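Local coordinates for extracellular haem-binding protein (Streptomyces reticuli, PDB 3FPW) that binds haem and probably degrades it outside the cell, working as an octamer whose assembly is essential for interaction with its cognate two-component sensor kinase, at residues A[120-123]-A[124-128]; A[128-131]-A[132-135]; A[69-72]-A[73-77]. All blocks are in the same frame, centred on the assembly; numbering follows the deposited sequence.

Interaction 1: residues A[120-123]-A[124-128]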
loop_
_atom_site.group_PDB
_atom_site.type_symbol
_atom_site.label_atom_id
_atom_site.label_comp_id
_atom_site.label_asym_id
_atom_site.label_seq_id
_atom_site.Cartn_x
_atom_site.Cartn_y
_atom_site.Cartn_z
ATOM N N ALA A 120 -17.689 -2.350 -10.506
ATOM C CA ALA A 120 -17.739 -1.564 -11.731
ATOM C C ALA A 120 -16.495 -1.799 -12.619
ATOM O O ALA A 120 -16.609 -1.955 -13.850
ATOM C CB ALA A 120 -17.898 -0.070 -11.385
ATOM N N PHE A 121 -15.323 -1.781 -12.002
ATOM C CA PHE A 121 -14.079 -2.017 -12.719
ATOM C C PHE A 121 -14.123 -3.410 -13.376
ATOM O O PHE A 121 -13.670 -3.609 -14.499
ATOM C CB PHE A 121 -12.932 -1.962 -11.684
ATOM C CG PHE A 121 -11.559 -2.216 -12.260
ATOM C CD1 PHE A 121 -10.970 -3.483 -12.201
ATOM C CD2 PHE A 121 -10.841 -1.176 -12.846
ATOM C CE1 PHE A 121 -9.693 -3.713 -12.736
ATOM C CE2 PHE A 121 -9.558 -1.405 -13.357
ATOM C CZ PHE A 121 -9.002 -2.667 -13.310
ATOM N N THR A 122 -14.671 -4.388 -12.662
ATOM C CA THR A 122 -14.650 -5.763 -13.145
ATOM C C THR A 122 -15.587 -5.924 -14.330
ATOM O O THR A 122 -15.242 -6.556 -15.350
ATOM C CB THR A 122 -15.006 -6.719 -12.016
ATOM O OG1 THR A 122 -14.045 -6.524 -10.971
ATOM C CG2 THR A 122 -14.953 -8.158 -12.490
ATOM N N ALA A 123 -16.775 -5.336 -14.207
ATOM C CA ALA A 123 -17.746 -5.381 -15.293
ATOM C C ALA A 123 -17.225 -4.736 -16.585
ATOM O O ALA A 123 -17.435 -5.277 -17.691
ATOM C CB ALA A 123 -19.042 -4.709 -14.869
ATOM N N VAL A 124 -16.558 -3.588 -16.475
ATOM C CA VAL A 124 -16.091 -2.892 -17.668
ATOM C C VAL A 124 -14.860 -3.569 -18.261
ATOM O O VAL A 124 -14.625 -3.492 -19.456
ATOM C CB VAL A 124 -15.839 -1.375 -17.453
ATOM C CG1 VAL A 124 -14.550 -1.147 -16.714
ATOM C CG2 VAL A 124 -15.803 -0.653 -18.823
ATOM N N SER A 125 -14.091 -4.256 -17.419
ATOM C CA SER A 125 -12.913 -4.982 -17.886
ATOM C C SER A 125 -13.258 -6.158 -18.791
ATOM O O SER A 125 -12.540 -6.413 -19.765
ATOM C CB SER A 125 -12.081 -5.481 -16.713
ATOM O OG SER A 125 -11.437 -4.401 -16.061
ATOM N N TRP A 126 -14.330 -6.875 -18.461
ATOM C CA TRP A 126 -14.745 -8.041 -19.256
ATOM C C TRP A 126 -16.009 -7.799 -20.072
ATOM O O TRP A 126 -16.467 -8.689 -20.797
ATOM C CB TRP A 126 -14.880 -9.305 -18.375
ATOM C CG TRP A 126 -13.549 -9.927 -18.060
ATOM C CD1 TRP A 126 -12.864 -10.838 -18.825
ATOM C CD2 TRP A 126 -12.736 -9.685 -16.908
ATOM N NE1 TRP A 126 -11.677 -11.170 -18.221
ATOM C CE2 TRP A 126 -11.570 -10.471 -17.045
ATOM C CE3 TRP A 126 -12.872 -8.872 -15.780
ATOM C CZ2 TRP A 126 -10.557 -10.487 -16.079
ATOM C CZ3 TRP A 126 -11.851 -8.884 -14.818
ATOM C CH2 TRP A 126 -10.711 -9.681 -14.986
ATOM N N ASN A 127 -16.554 -6.582 -20.000
ATOM C CA ASN A 127 -17.778 -6.259 -20.717
ATOM C C ASN A 127 -18.886 -7.271 -20.430
ATOM O O ASN A 127 -19.552 -7.784 -21.348
ATOM C CB ASN A 127 -17.529 -6.131 -22.219
ATOM C CG ASN A 127 -18.708 -5.548 -22.939
ATOM O OD1 ASN A 127 -19.504 -4.815 -22.347
ATOM N ND2 ASN A 127 -18.824 -5.842 -24.240
ATOM N N ALA A 128 -19.103 -7.529 -19.152
ATOM C CA ALA A 128 -20.077 -8.545 -18.731
ATOM C C ALA A 128 -20.541 -8.215 -17.329
ATOM O O ALA A 128 -19.764 -7.678 -16.538
ATOM C CB ALA A 128 -19.428 -9.938 -18.747
#
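Val124 N donates to Ala120 O and Trp126 N to Thr122 O, the i to i+4 bonds of the last turns of helix 112-126. The helix stops at Asn127, whose positive phi of 52° turns the chain aside; beyond it Ala128 N reaches back to Ala123 O at 3.2 Å, in the carbonyl plane and on a lone pair. Phe121 O is gripped twice, by Ser125 N and Ser125 OG, from opposite faces of the carbonyl plane, with Ser125 OG 2.8 Å from Phe121 O. With OG anti to its carbonyl carbon (chi1 -71°), the serine hydroxyl folds back along the helix and lies above one face of the Phe121 ring, nearer its margin than its centre, 3.8 Å from CE1. The Trp126 indole is set slantwise to Thr122: the methyl CG2 is 3.9 Å from CZ3, while Thr122 O sits in the ring plane at the edge, 3.3 Å from CE3. Thr122 OG1 turns elsewhere, bonding Arg118 O and Leu150 N. Phe121, Ser125 and Trp126 also pack on Pro110 and Gln111 of a neighbouring subunit. Thus the buried Ser125 hydroxyl is satisfied by the Phe121 carbonyl one turn earlier, and Ala128 N holds the helix exit at Ala123 O.

Interaction 2: residues A[128-131]-A[132-135]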
loop_
_atom_site.group_PDB
_atom_site.type_symbol
_atom_site.label_atom_id
_atom_site.label_comp_id
_atom_site.label_asym_id
_atom_site.label_seq_id
_atom_site.Cartn_x
_atom_site.Cartn_y
_atom_site.Cartn_z
ATOM N N ALA A 128 -19.103 -7.529 -19.152
ATOM C CA ALA A 128 -20.077 -8.545 -18.731
ATOM C C ALA A 128 -20.541 -8.215 -17.329
ATOM O O ALA A 128 -19.764 -7.678 -16.538
ATOM C CB ALA A 128 -19.428 -9.938 -18.747
ATOM N N PRO A 129 -21.782 -8.577 -16.988
ATOM C CA PRO A 129 -22.279 -8.393 -15.618
ATOM C C PRO A 129 -21.455 -9.237 -14.646
ATOM O O PRO A 129 -21.047 -10.345 -14.997
ATOM C CB PRO A 129 -23.715 -8.922 -15.683
ATOM C CG PRO A 129 -24.058 -9.036 -17.136
ATOM C CD PRO A 129 -22.765 -9.248 -17.862
ATOM N N THR A 130 -21.188 -8.740 -13.441
ATOM C CA THR A 130 -20.329 -9.491 -12.549
ATOM C C THR A 130 -21.010 -10.749 -12.020
ATOM O O THR A 130 -20.334 -11.702 -11.630
ATOM C CB THR A 130 -19.795 -8.645 -11.357
ATOM O OG1 THR A 130 -20.880 -7.982 -10.707
ATOM C CG2 THR A 130 -18.762 -7.605 -11.850
ATOM N N SER A 131 -22.336 -10.769 -12.041
ATOM C CA SER A 131 -23.050 -12.004 -11.720
ATOM C C SER A 131 -22.629 -13.117 -12.659
ATOM O O SER A 131 -22.448 -14.254 -12.225
ATOM C CB SER A 131 -24.564 -11.820 -11.830
ATOM O OG SER A 131 -24.889 -11.371 -13.118
ATOM N N GLU A 132 -22.475 -12.815 -13.941
ATOM C CA GLU A 132 -22.075 -13.857 -14.866
ATOM C C GLU A 132 -20.596 -14.171 -14.706
ATOM O O GLU A 132 -20.198 -15.343 -14.714
ATOM C CB GLU A 132 -22.400 -13.469 -16.302
ATOM C CG GLU A 132 -22.430 -14.657 -17.241
ATOM C CD GLU A 132 -23.845 -15.122 -17.561
ATOM O OE1 GLU A 132 -24.025 -15.782 -18.596
ATOM O OE2 GLU A 132 -24.790 -14.806 -16.818
ATOM N N LEU A 133 -19.782 -13.132 -14.531
ATOM C CA LEU A 133 -18.344 -13.325 -14.379
ATOM C C LEU A 133 -18.017 -14.246 -13.197
ATOM O O LEU A 133 -17.063 -15.025 -13.264
ATOM C CB LEU A 133 -17.628 -11.975 -14.254
ATOM C CG LEU A 133 -17.645 -11.155 -15.553
ATOM C CD1 LEU A 133 -17.122 -9.754 -15.280
ATOM C CD2 LEU A 133 -16.827 -11.835 -16.643
ATOM N N ALA A 134 -18.807 -14.150 -12.130
ATOM C CA ALA A 134 -18.585 -14.947 -10.933
ATOM C C ALA A 134 -18.675 -16.425 -11.276
ATOM O O ALA A 134 -17.949 -17.251 -10.719
ATOM C CB ALA A 134 -19.592 -14.583 -9.851
ATOM N N LYS A 135 -19.540 -16.740 -12.231
ATOM C CA LYS A 135 -19.767 -18.125 -12.629
ATOM C C LYS A 135 -18.598 -18.689 -13.432
ATOM O O LYS A 135 -18.384 -19.913 -13.482
ATOM C CB LYS A 135 -21.091 -18.231 -13.377
ATOM C CG LYS A 135 -22.260 -17.803 -12.515
ATOM C CD LYS A 135 -23.575 -17.822 -13.285
ATOM C CE LYS A 135 -24.634 -16.978 -12.587
ATOM N NZ LYS A 135 -25.046 -17.490 -11.253
#
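Ala128 and Leu133 meet at the start of helix 130-135, with Pro129 at the N-cap position. Pro129 O accepts from Leu133 N at 3.1 Å, in the carbonyl plane and nearly straight (165° at the hydrogen), and takes a weak second bond from Glu132 N. Thr130 O receives Ala134 N at 2.9 Å, its donor tilted 28° from the carbonyl plane. Leu133 folds back over the start of the turn: with CG anti to the carbonyl carbon (chi1 -69°), its branches divide, CD2 lying 3.8 Å from Ala128 CB and CD1 3.6 Å from Ala128 O. The same leucine is wedged against Thr122 and Trp126 of helix 112-126 and against Phe151. Were Leu133 replaced by an alanine, a gap would probably open between Ala128 CB and the Trp126 side chain, and the short helix would lose packing against helix 112-126. On the outer side, the aliphatic part of Lys135 runs past Ser131 O, with CE at 3.5 Å. The hydroxyls point out of the turn to other parts of the chain: Ser131 OG to Glu180 OE1, and Thr130 OG1 to Leu152 O and Gly155 N. The contact thus divides its chemistry: backbone bonds close the turn, the Leu133 branches pack its buried side, and two hydroxyls tie its start to the segments around Leu152 and Glu180.

Interaction 3: residues A[69-72]-A[73-77]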
loop_
_atom_site.group_PDB
_atom_site.type_symbol
_atom_site.label_atom_id
_atom_site.label_comp_id
_atom_site.label_asym_id
_atom_site.label_seq_id
_atom_site.Cartn_x
_atom_site.Cartn_y
_atom_site.Cartn_z
ATOM N N ALA A 69 -23.561 12.129 -17.915
ATOM C CA ALA A 69 -24.229 10.828 -18.105
ATOM C C ALA A 69 -23.874 9.870 -16.976
ATOM O O ALA A 69 -24.745 9.170 -16.439
ATOM C CB ALA A 69 -23.811 10.215 -19.430
ATOM N N ALA A 70 -22.606 9.831 -16.602
ATOM C CA ALA A 70 -22.210 8.930 -15.499
ATOM C C ALA A 70 -22.907 9.291 -14.189
ATOM O O ALA A 70 -23.307 8.417 -13.401
ATOM C CB ALA A 70 -20.708 8.974 -15.319
ATOM N N THR A 71 -23.040 10.587 -13.944
ATOM C CA THR A 71 -23.740 11.064 -12.754
ATOM C C THR A 71 -25.220 10.702 -12.782
ATOM O O THR A 71 -25.769 10.243 -11.781
ATOM C CB THR A 71 -23.598 12.587 -12.619
ATOM O OG1 THR A 71 -22.203 12.913 -12.522
ATOM C CG2 THR A 71 -24.343 13.094 -11.368
ATOM N N LYS A 72 -25.855 10.898 -13.936
ATOM C CA LYS A 72 -27.281 10.560 -14.083
ATOM C C LYS A 72 -27.495 9.081 -13.767
ATOM O O LYS A 72 -28.451 8.731 -13.053
ATOM C CB LYS A 72 -27.727 10.903 -15.516
ATOM C CG LYS A 72 -29.134 10.470 -15.910
ATOM C CD LYS A 72 -29.563 11.089 -17.248
ATOM C CE LYS A 72 -28.880 10.418 -18.444
ATOM N NZ LYS A 72 -29.577 10.714 -19.756
ATOM N N ALA A 73 -26.621 8.222 -14.295
ATOM C CA ALA A 73 -26.749 6.784 -14.094
ATOM C C ALA A 73 -26.530 6.417 -12.614
ATOM O O ALA A 73 -27.274 5.622 -12.021
ATOM C CB ALA A 73 -25.751 6.023 -14.995
ATOM N N ALA A 74 -25.496 6.982 -12.013
ATOM C CA ALA A 74 -25.210 6.686 -10.618
ATOM C C ALA A 74 -26.389 7.084 -9.755
ATOM O O ALA A 74 -26.822 6.327 -8.892
ATOM C CB ALA A 74 -23.952 7.415 -10.178
ATOM N N ARG A 75 -26.905 8.282 -9.992
ATOM C CA ARG A 75 -28.021 8.790 -9.211
ATOM C C ARG A 75 -29.251 7.901 -9.379
ATOM O O ARG A 75 -29.993 7.670 -8.420
ATOM C CB ARG A 75 -28.302 10.257 -9.591
ATOM C CG ARG A 75 -27.232 11.181 -9.062
ATOM C CD ARG A 75 -27.527 12.623 -9.412
ATOM N NE ARG A 75 -28.628 13.143 -8.597
ATOM C CZ ARG A 75 -29.551 13.982 -9.047
ATOM N NH1 ARG A 75 -29.538 14.355 -10.320
ATOM N NH2 ARG A 75 -30.506 14.415 -8.239
ATOM N N ALA A 76 -29.468 7.386 -10.584
ATOM C CA ALA A 76 -30.628 6.518 -10.835
ATOM C C ALA A 76 -30.516 5.208 -10.068
ATOM O O ALA A 76 -31.502 4.664 -9.598
ATOM C CB ALA A 76 -30.772 6.259 -12.322
ATOM N N ALA A 77 -29.307 4.696 -9.938
ATOM C CA ALA A 77 -29.102 3.467 -9.188
ATOM C C ALA A 77 -29.385 3.728 -7.716
ATOM O O ALA A 77 -30.068 2.944 -7.070
ATOM C CB ALA A 77 -27.683 2.940 -9.400
#
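Thr71 and Arg75 meet one turn apart, the methyl of the first set at a slant across the aliphatic stem of the second. Thr71 CG2 lies 3.8 Å from Arg75 CD, with Arg75 CG a little farther off. Arg75 CG also comes within 3.2 Å of Thr71 O, so the stem follows the carbonyl as well as the methyl. Two torsions make the meeting possible. Thr71 places CG2 trans to its backbone N, which turns the methyl along the helix toward Arg75 and sends OG1 the other way, to Leu67 O. Arg75 starts back toward the threonine with CG trans to its carbonyl carbon (chi1 -72°), then bends at chi3 (73°), and its guanidinium group leads away from Thr71. It ends near the matching Arg75 of a neighbouring subunit, NH1 by NH1, a pairing of like charges that would be expected to be unfavourable unless ions or water screen it.

All this lies within helix 67-83, whose regular i to i+4 ladder carries the side chains: Arg75 N bonds Thr71 O at 2.9 Å with 166° at the hydrogen, and Ala74 N bonds Ala70 O at 3.0 Å. The small alanine side chains probably allow the helix to lie close on the antiparallel sheet, Ala70 and Ala74 both resting on Val92 of strand 89-94 and Val101 of strand 99-104. Ala74 CB also touches Ala70 O, at 3.4 Å.

Lys72 departs from another flank of the helix, its chain carrying NZ to a salt bridge with Glu58 of a further subunit. Lys72 O, meanwhile, takes Ala76 N at 3.0 Å, and Ala76 CB lies 3.5 Å from the same oxygen.

How the interactions relate
Interactions 1 and 2 form one continuous unit: they share Ala128, their centres are about 9 Å apart, and they pack directly, with Trp126 CB 3.6 Å from Leu133 CD2. The end of helix 112-126 therefore rests on the start of helix 130-135. Interaction 3 stands apart earlier in the chain, its centre about 17 Å from that of interaction 1 and 21 Å from that of interaction 2, across the chain's centre. Interactions 1 and 3 face other subunits. The Trp126 side chain is about 4 Å from a bound phosphate, probably from the crystallisation liquor. The Ala134 side chain is about 13 Å from a bound ferric ion, so interaction 2 is not part of the iron's immediate surroundings.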